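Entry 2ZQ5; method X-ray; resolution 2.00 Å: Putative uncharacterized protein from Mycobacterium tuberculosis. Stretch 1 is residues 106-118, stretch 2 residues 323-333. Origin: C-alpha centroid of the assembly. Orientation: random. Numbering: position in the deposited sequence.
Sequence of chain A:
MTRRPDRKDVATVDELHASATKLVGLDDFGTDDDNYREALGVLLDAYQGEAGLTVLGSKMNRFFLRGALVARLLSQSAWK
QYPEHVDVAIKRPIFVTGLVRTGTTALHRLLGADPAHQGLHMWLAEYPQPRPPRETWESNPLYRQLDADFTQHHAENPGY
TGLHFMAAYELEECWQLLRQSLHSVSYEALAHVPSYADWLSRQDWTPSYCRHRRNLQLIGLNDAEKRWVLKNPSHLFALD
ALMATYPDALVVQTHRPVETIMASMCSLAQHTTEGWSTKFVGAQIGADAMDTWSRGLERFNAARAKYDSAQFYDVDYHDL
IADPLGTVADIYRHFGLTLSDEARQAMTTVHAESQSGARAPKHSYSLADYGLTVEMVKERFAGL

Stretch 1, residues 106-118: ALHRLLGADPAHQ
Stretch 2 323-333: DPLGTVADIYR

Helix 324-333 packs across the helix that runs through 106-111 and the turn that follows it, the two axes crossing at -68° with a closest approach of 10.9 Å. Backbones keep their distance, the nearest CA atoms being those of L111 and V328 at 7.3 Å, so side chains fill the gap; 388 Å² is buried in all. Y332 covers the most surface. Its CA-to-CB bond points sideways, but chi1 of -86° (m) and chi2 of 63° carry the ring back to stretch 1, where CD2 of L111 meets CE1 of Y332 at 3.9 Å, at the ring edge. Beyond, Y332 OH donates a 2.7 Å hydrogen bond to D114 OD2, the one hydrogen bond between the stretches, letting a largely apolar phenol end on a buried carboxylate. D114 (phi/psi -59/124, chi1 t) opens a type I turn to H117, and its OD1 accepts from A116 N at 2.8 Å, so the carboxylate serves both turn and tyrosine. H117 (chi1 m) returns toward the helix: its ND1 donates to L111 O at 2.9 Å, and its ring lies 17° from the plane of the Y332 ring, slid so that the rings barely overlap, centroids 5.8 Å apart. L110 (chi1 m, chi2 t) points toward stretch 2 and sets CD1 3.9 Å from both CB of P324 and CG2 of V328. L111, with the same rotamer, starts sideways but brings CD2 3.9 Å from CG1 of V328; the branched valine (chi1 t) thus meets both leucines. CD1 of L107 also reaches CD1 of I331 (m, t) at 3.8 Å, with L107 chi1 off-well at -127°. P324 begins its helix, where a proline's lack of an amide hydrogen costs no helical bond; T327 OG1 donates to D323 O at 2.9 Å in this first turn.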

ATOM      1  N   ALA A 106       3.075  -4.505  12.205  1.00 12.10           N
ATOM      2  CA  ALA A 106       3.449  -4.273  13.594  1.00 12.69           C
ATOM      3  C   ALA A 106       4.441  -3.116  13.694  1.00 13.29           C
ATOM      4  O   ALA A 106       4.323  -2.257  14.567  1.00 14.53           O
ATOM      5  CB  ALA A 106       4.052  -5.539  14.193  1.00 14.07           C
ATOM      6  N   LEU A 107       5.416  -3.092  12.789  1.00 12.90           N
ATOM      7  CA  LEU A 107       6.431  -2.044  12.780  1.00 12.71           C
ATOM      8  C   LEU A 107       5.810  -0.697  12.424  1.00 11.58           C
ATOM      9  O   LEU A 107       6.149   0.334  13.005  1.00 13.09           O
ATOM     10  CB  LEU A 107       7.527  -2.379  11.768  1.00 15.87           C
ATOM     11  CG  LEU A 107       8.966  -2.362  12.282  1.00 22.30           C
ATOM     12  CD1 LEU A 107       9.249  -1.056  13.004  1.00 22.65           C
ATOM     13  CD2 LEU A 107       9.174  -3.533  13.220  1.00 23.59           C
ATOM     14  N   HIS A 108       4.898  -0.724  11.460  1.00 10.76           N
ATOM     15  CA  HIS A 108       4.201   0.472  10.999  1.00 11.09           C
ATOM     16  C   HIS A 108       3.463   1.133  12.165  1.00 12.08           C
ATOM     17  O   HIS A 108       3.574   2.344  12.382  1.00 11.93           O
ATOM     18  CB  HIS A 108       3.210   0.076   9.901  1.00 10.24           C
ATOM     19  CG  HIS A 108       2.560   1.236   9.210  1.00  9.36           C
ATOM     20  ND1 HIS A 108       1.441   1.088   8.419  1.00 10.91           N
ATOM     21  CD2 HIS A 108       2.881   2.551   9.163  1.00 10.24           C
ATOM     22  CE1 HIS A 108       1.102   2.259   7.915  1.00 10.25           C
ATOM     23  NE2 HIS A 108       1.959   3.165   8.350  1.00 10.12           N
ATOM     24  N   ARG A 109       2.715   0.331  12.916  1.00 12.95           N
ATOM     25  CA  ARG A 109       1.954   0.829  14.056  1.00 15.28           C
ATOM     26  C   ARG A 109       2.863   1.343  15.167  1.00 14.33           C
ATOM     27  O   ARG A 109       2.556   2.342  15.819  1.00 15.06           O
ATOM     28  CB  ARG A 109       1.053  -0.274  14.609  1.00 18.52           C
ATOM     29  CG  ARG A 109      -0.019  -0.753  13.644  1.00 22.68           C
ATOM     30  CD  ARG A 109      -0.786  -1.920  14.239  1.00 27.18           C
ATOM     31  NE  ARG A 109      -1.764  -2.478  13.310  1.00 31.23           N
ATOM     32  CZ  ARG A 109      -2.451  -3.593  13.536  1.00 32.90           C
ATOM     33  NH1 ARG A 109      -2.265  -4.270  14.661  1.00 34.56           N
ATOM     34  NH2 ARG A 109      -3.320  -4.035  12.637  1.00 34.53           N
ATOM     35  N   LEU A 110       3.978   0.656  15.386  1.00 13.48           N
ATOM     36  CA  LEU A 110       4.917   1.065  16.422  1.00 14.74           C
ATOM     37  C   LEU A 110       5.570   2.401  16.081  1.00 14.63           C
ATOM     38  O   LEU A 110       5.476   3.360  16.846  1.00 14.78           O
ATOM     39  CB  LEU A 110       5.992  -0.009  16.617  1.00 15.24           C
ATOM     40  CG  LEU A 110       5.558  -1.271  17.368  1.00 17.46           C
ATOM     41  CD1 LEU A 110       6.604  -2.357  17.209  1.00 17.67           C
ATOM     42  CD2 LEU A 110       5.347  -0.936  18.840  1.00 18.89           C
ATOM     43  N   LEU A 111       6.219   2.469  14.923  1.00 14.38           N
ATOM     44  CA  LEU A 111       6.882   3.700  14.510  1.00 12.89           C
ATOM     45  C   LEU A 111       5.884   4.845  14.350  1.00 13.65           C
ATOM     46  O   LEU A 111       6.212   6.004  14.604  1.00 13.17           O
ATOM     47  CB  LEU A 111       7.642   3.470  13.198  1.00 12.04           C
ATOM     48  CG  LEU A 111       8.721   2.382  13.255  1.00 11.76           C
ATOM     49  CD1 LEU A 111       9.334   2.189  11.876  1.00 13.04           C
ATOM     50  CD2 LEU A 111       9.793   2.766  14.265  1.00 14.62           C
ATOM     51  N   GLY A 112       4.663   4.519  13.937  1.00 14.02           N
ATOM     52  CA  GLY A 112       3.654   5.549  13.758  1.00 15.47           C
ATOM     53  C   GLY A 112       3.011   6.002  15.055  1.00 15.70           C
ATOM     54  O   GLY A 112       2.243   6.968  15.064  1.00 16.34           O
ATOM     55  N   ALA A 113       3.326   5.314  16.149  1.00 15.81           N
ATOM     56  CA  ALA A 113       2.769   5.640  17.460  1.00 16.31           C
ATOM     57  C   ALA A 113       3.488   6.810  18.125  1.00 16.21           C
ATOM     58  O   ALA A 113       2.943   7.450  19.026  1.00 18.33           O
ATOM     59  CB  ALA A 113       2.825   4.417  18.365  1.00 15.87           C
ATOM     60  N   ASP A 114       4.714   7.081  17.691  1.00 14.10           N
ATOM     61  CA  ASP A 114       5.490   8.185  18.248  1.00 14.60           C
ATOM     62  C   ASP A 114       4.692   9.472  18.036  1.00 15.08           C
ATOM     63  O   ASP A 114       4.330   9.797  16.909  1.00 13.09           O
ATOM     64  CB  ASP A 114       6.834   8.290  17.524  1.00 14.69           C
ATOM     65  CG  ASP A 114       7.775   9.285  18.173  1.00 14.32           C
ATOM     66  OD1 ASP A 114       7.302  10.331  18.662  1.00 16.07           O
ATOM     67  OD2 ASP A 114       8.997   9.027  18.179  1.00 14.70           O
ATOM     68  N   PRO A 115       4.401  10.214  19.118  1.00 14.89           N
ATOM     69  CA  PRO A 115       3.640  11.466  19.016  1.00 15.85           C
ATOM     70  C   PRO A 115       4.298  12.511  18.113  1.00 14.12           C
ATOM     71  O   PRO A 115       3.635  13.437  17.635  1.00 14.69           O
ATOM     72  CB  PRO A 115       3.558  11.934  20.467  1.00 16.80           C
ATOM     73  CG  PRO A 115       3.536  10.647  21.229  1.00 17.64           C
ATOM     74  CD  PRO A 115       4.609   9.845  20.529  1.00 15.91           C
ATOM     75  N   ALA A 116       5.602  12.360  17.894  1.00 12.25           N
ATOM     76  CA  ALA A 116       6.365  13.276  17.055  1.00 11.93           C
ATOM     77  C   ALA A 116       6.367  12.803  15.603  1.00 10.62           C
ATOM     78  O   ALA A 116       7.005  13.407  14.741  1.00 12.70           O
ATOM     79  CB  ALA A 116       7.795  13.384  17.572  1.00 13.48           C
ATOM     80  N   HIS A 117       5.655  11.711  15.347  1.00 10.67           N
ATOM     81  CA  HIS A 117       5.546  11.146  14.004  1.00  9.88           C
ATOM     82  C   HIS A 117       4.095  11.222  13.550  1.00 10.40           C
ATOM     83  O   HIS A 117       3.197  11.494  14.346  1.00 11.99           O
ATOM     84  CB  HIS A 117       5.989   9.678  13.994  1.00 11.19           C
ATOM     85  CG  HIS A 117       7.459   9.479  14.201  1.00 10.43           C
ATOM     86  ND1 HIS A 117       8.035   8.229  14.258  1.00 11.19           N
ATOM     87  CD2 HIS A 117       8.469  10.367  14.352  1.00 10.61           C
ATOM     88  CE1 HIS A 117       9.339   8.355  14.435  1.00 10.78           C
ATOM     89  NE2 HIS A 117       9.628   9.641  14.495  1.00 11.58           N
ATOM     90  N   GLN A 118       3.871  10.989  12.263  1.00  9.27           N
ATOM     91  CA  GLN A 118       2.527  11.000  11.710  1.00  8.65           C
ATOM     92  C   GLN A 118       2.425   9.901  10.663  1.00  8.57           C
ATOM     93  O   GLN A 118       3.390   9.625   9.945  1.00  9.56           O
ATOM     94  CB  GLN A 118       2.203  12.366  11.085  1.00  7.65           C
ATOM     95  CG  GLN A 118       3.065  12.749   9.889  1.00  7.27           C
ATOM     96  CD  GLN A 118       2.668  14.085   9.287  1.00  7.22           C
ATOM     97  OE1 GLN A 118       1.513  14.291   8.914  1.00  8.31           O
ATOM     98  NE2 GLN A 118       3.627  14.997   9.182  1.00  8.90           N
ATOM     99  N   ASP A 323      10.999  -8.947  20.951  1.00 31.30           N
ATOM    100  CA  ASP A 323      11.070  -7.680  21.668  1.00 28.85           C
ATOM    101  C   ASP A 323      10.828  -6.474  20.759  1.00 26.24           C
ATOM    102  O   ASP A 323      11.763  -5.930  20.173  1.00 25.95           O
ATOM    103  CB  ASP A 323      12.438  -7.574  22.350  1.00 30.15           C
ATOM    104  CG  ASP A 323      12.647  -6.248  23.041  1.00 30.36           C
ATOM    105  OD1 ASP A 323      11.696  -5.744  23.672  1.00 31.70           O
ATOM    106  OD2 ASP A 323      13.774  -5.716  22.964  1.00 32.94           O
ATOM    107  N   PRO A 324       9.560  -6.041  20.637  1.00 25.14           N
ATOM    108  CA  PRO A 324       9.166  -4.900  19.803  1.00 23.94           C
ATOM    109  C   PRO A 324       9.857  -3.584  20.157  1.00 23.21           C
ATOM    110  O   PRO A 324      10.425  -2.920  19.289  1.00 22.54           O
ATOM    111  CB  PRO A 324       7.657  -4.821  20.019  1.00 24.12           C
ATOM    112  CG  PRO A 324       7.280  -6.246  20.274  1.00 26.45           C
ATOM    113  CD  PRO A 324       8.371  -6.694  21.213  1.00 24.19           C
ATOM    114  N   LEU A 325       9.797  -3.203  21.429  1.00 22.07           N
ATOM    115  CA  LEU A 325      10.411  -1.957  21.875  1.00 21.13           C
ATOM    116  C   LEU A 325      11.927  -1.934  21.716  1.00 20.56           C
ATOM    117  O   LEU A 325      12.504  -0.897  21.389  1.00 19.45           O
ATOM    118  CB  LEU A 325      10.035  -1.675  23.332  1.00 22.58           C
ATOM    119  CG  LEU A 325       8.656  -1.055  23.578  1.00 24.54           C
ATOM    120  CD1 LEU A 325       8.622   0.347  22.986  1.00 26.24           C
ATOM    121  CD2 LEU A 325       7.567  -1.924  22.969  1.00 24.98           C
ATOM    122  N   GLY A 326      12.574  -3.070  21.949  1.00 20.01           N
ATOM    123  CA  GLY A 326      14.018  -3.128  21.806  1.00 19.40           C
ATOM    124  C   GLY A 326      14.422  -2.954  20.354  1.00 18.61           C
ATOM    125  O   GLY A 326      15.421  -2.300  20.045  1.00 19.45           O
ATOM    126  N   THR A 327      13.642  -3.551  19.459  1.00 18.01           N
ATOM    127  CA  THR A 327      13.910  -3.455  18.030  1.00 17.88           C
ATOM    128  C   THR A 327      13.735  -2.011  17.574  1.00 15.97           C
ATOM    129  O   THR A 327      14.576  -1.472  16.859  1.00 15.52           O
ATOM    130  CB  THR A 327      12.953  -4.354  17.228  1.00 17.95           C
ATOM    131  OG1 THR A 327      13.135  -5.717  17.629  1.00 20.24           O
ATOM    132  CG2 THR A 327      13.229  -4.230  15.736  1.00 17.05           C
ATOM    133  N   VAL A 328      12.636  -1.392  17.996  1.00 16.18           N
ATOM    134  CA  VAL A 328      12.358  -0.005  17.641  1.00 16.33           C
ATOM    135  C   VAL A 328      13.448   0.906  18.195  1.00 15.87           C
ATOM    136  O   VAL A 328      13.877   1.849  17.532  1.00 16.36           O
ATOM    137  CB  VAL A 328      10.996   0.452  18.201  1.00 16.66           C
ATOM    138  CG1 VAL A 328      10.805   1.947  17.962  1.00 17.58           C
ATOM    139  CG2 VAL A 328       9.877  -0.333  17.540  1.00 18.75           C
ATOM    140  N   ALA A 329      13.895   0.618  19.413  1.00 17.32           N
ATOM    141  CA  ALA A 329      14.940   1.418  20.036  1.00 17.33           C
ATOM    142  C   ALA A 329      16.215   1.357  19.205  1.00 16.22           C
ATOM    143  O   ALA A 329      16.924   2.353  19.076  1.00 17.07           O
ATOM    144  CB  ALA A 329      15.213   0.921  21.452  1.00 16.61           C
ATOM    145  N   ASP A 330      16.501   0.190  18.635  1.00 17.11           N
ATOM    146  CA  ASP A 330      17.701   0.033  17.826  1.00 16.66           C
ATOM    147  C   ASP A 330      17.549   0.741  16.481  1.00 14.88           C
ATOM    148  O   ASP A 330      18.525   1.227  15.917  1.00 14.46           O
ATOM    149  CB  ASP A 330      18.020  -1.448  17.609  1.00 19.12           C
ATOM    150  CG  ASP A 330      19.468  -1.676  17.220  1.00 21.24           C
ATOM    151  OD1 ASP A 330      20.358  -1.290  18.006  1.00 23.32           O
ATOM    152  OD2 ASP A 330      19.722  -2.235  16.133  1.00 22.15           O
ATOM    153  N   ILE A 331      16.324   0.791  15.969  1.00 13.86           N
ATOM    154  CA  ILE A 331      16.063   1.473  14.706  1.00 13.44           C
ATOM    155  C   ILE A 331      16.324   2.964  14.905  1.00 12.23           C
ATOM    156  O   ILE A 331      16.980   3.605  14.083  1.00 11.74           O
ATOM    157  CB  ILE A 331      14.605   1.251  14.245  1.00 11.58           C
ATOM    158  CG1 ILE A 331      14.428  -0.202  13.796  1.00 12.64           C
ATOM    159  CG2 ILE A 331      14.256   2.209  13.107  1.00 12.91           C
ATOM    160  CD1 ILE A 331      12.999  -0.582  13.481  1.00 11.68           C
ATOM    161  N   TYR A 332      15.813   3.514  16.004  1.00 13.31           N
ATOM    162  CA  TYR A 332      16.026   4.925  16.306  1.00 13.36           C
ATOM    163  C   TYR A 332      17.519   5.200  16.478  1.00 14.08           C
ATOM    164  O   TYR A 332      18.040   6.190  15.968  1.00 13.78           O
ATOM    165  CB  TYR A 332      15.288   5.325  17.585  1.00 13.48           C
ATOM    166  CG  TYR A 332      13.841   5.728  17.383  1.00 12.97           C
ATOM    167  CD1 TYR A 332      12.901   4.823  16.889  1.00 13.43           C
ATOM    168  CD2 TYR A 332      13.408   7.012  17.712  1.00 12.47           C
ATOM    169  CE1 TYR A 332      11.564   5.188  16.734  1.00 12.94           C
ATOM    170  CE2 TYR A 332      12.076   7.387  17.560  1.00 12.84           C
ATOM    171  CZ  TYR A 332      11.159   6.470  17.073  1.00 12.83           C
ATOM    172  OH  TYR A 332       9.836   6.827  16.944  1.00 13.33           O
ATOM    173  N   ARG A 333      18.201   4.313  17.197  1.00 15.58           N
ATOM    174  CA  ARG A 333      19.633   4.460  17.429  1.00 16.55           C
ATOM    175  C   ARG A 333      20.384   4.491  16.104  1.00 15.25           C
ATOM    176  O   ARG A 333      21.206   5.374  15.863  1.00 16.45           O
ATOM    177  CB  ARG A 333      20.157   3.297  18.276  1.00 18.39           C
ATOM    178  CG  ARG A 333      21.659   3.350  18.536  1.00 20.84           C
ATOM    179  CD  ARG A 333      22.190   2.005  19.018  1.00 23.71           C
ATOM    180  NE  ARG A 333      21.981   0.956  18.022  1.00 26.74           N
ATOM    181  CZ  ARG A 333      22.537   0.947  16.813  1.00 26.72           C
ATOM    182  NH1 ARG A 333      23.343   1.932  16.441  1.00 27.76           N
ATOM    183  NH2 ARG A 333      22.276  -0.043  15.969  1.00 29.43           N
TER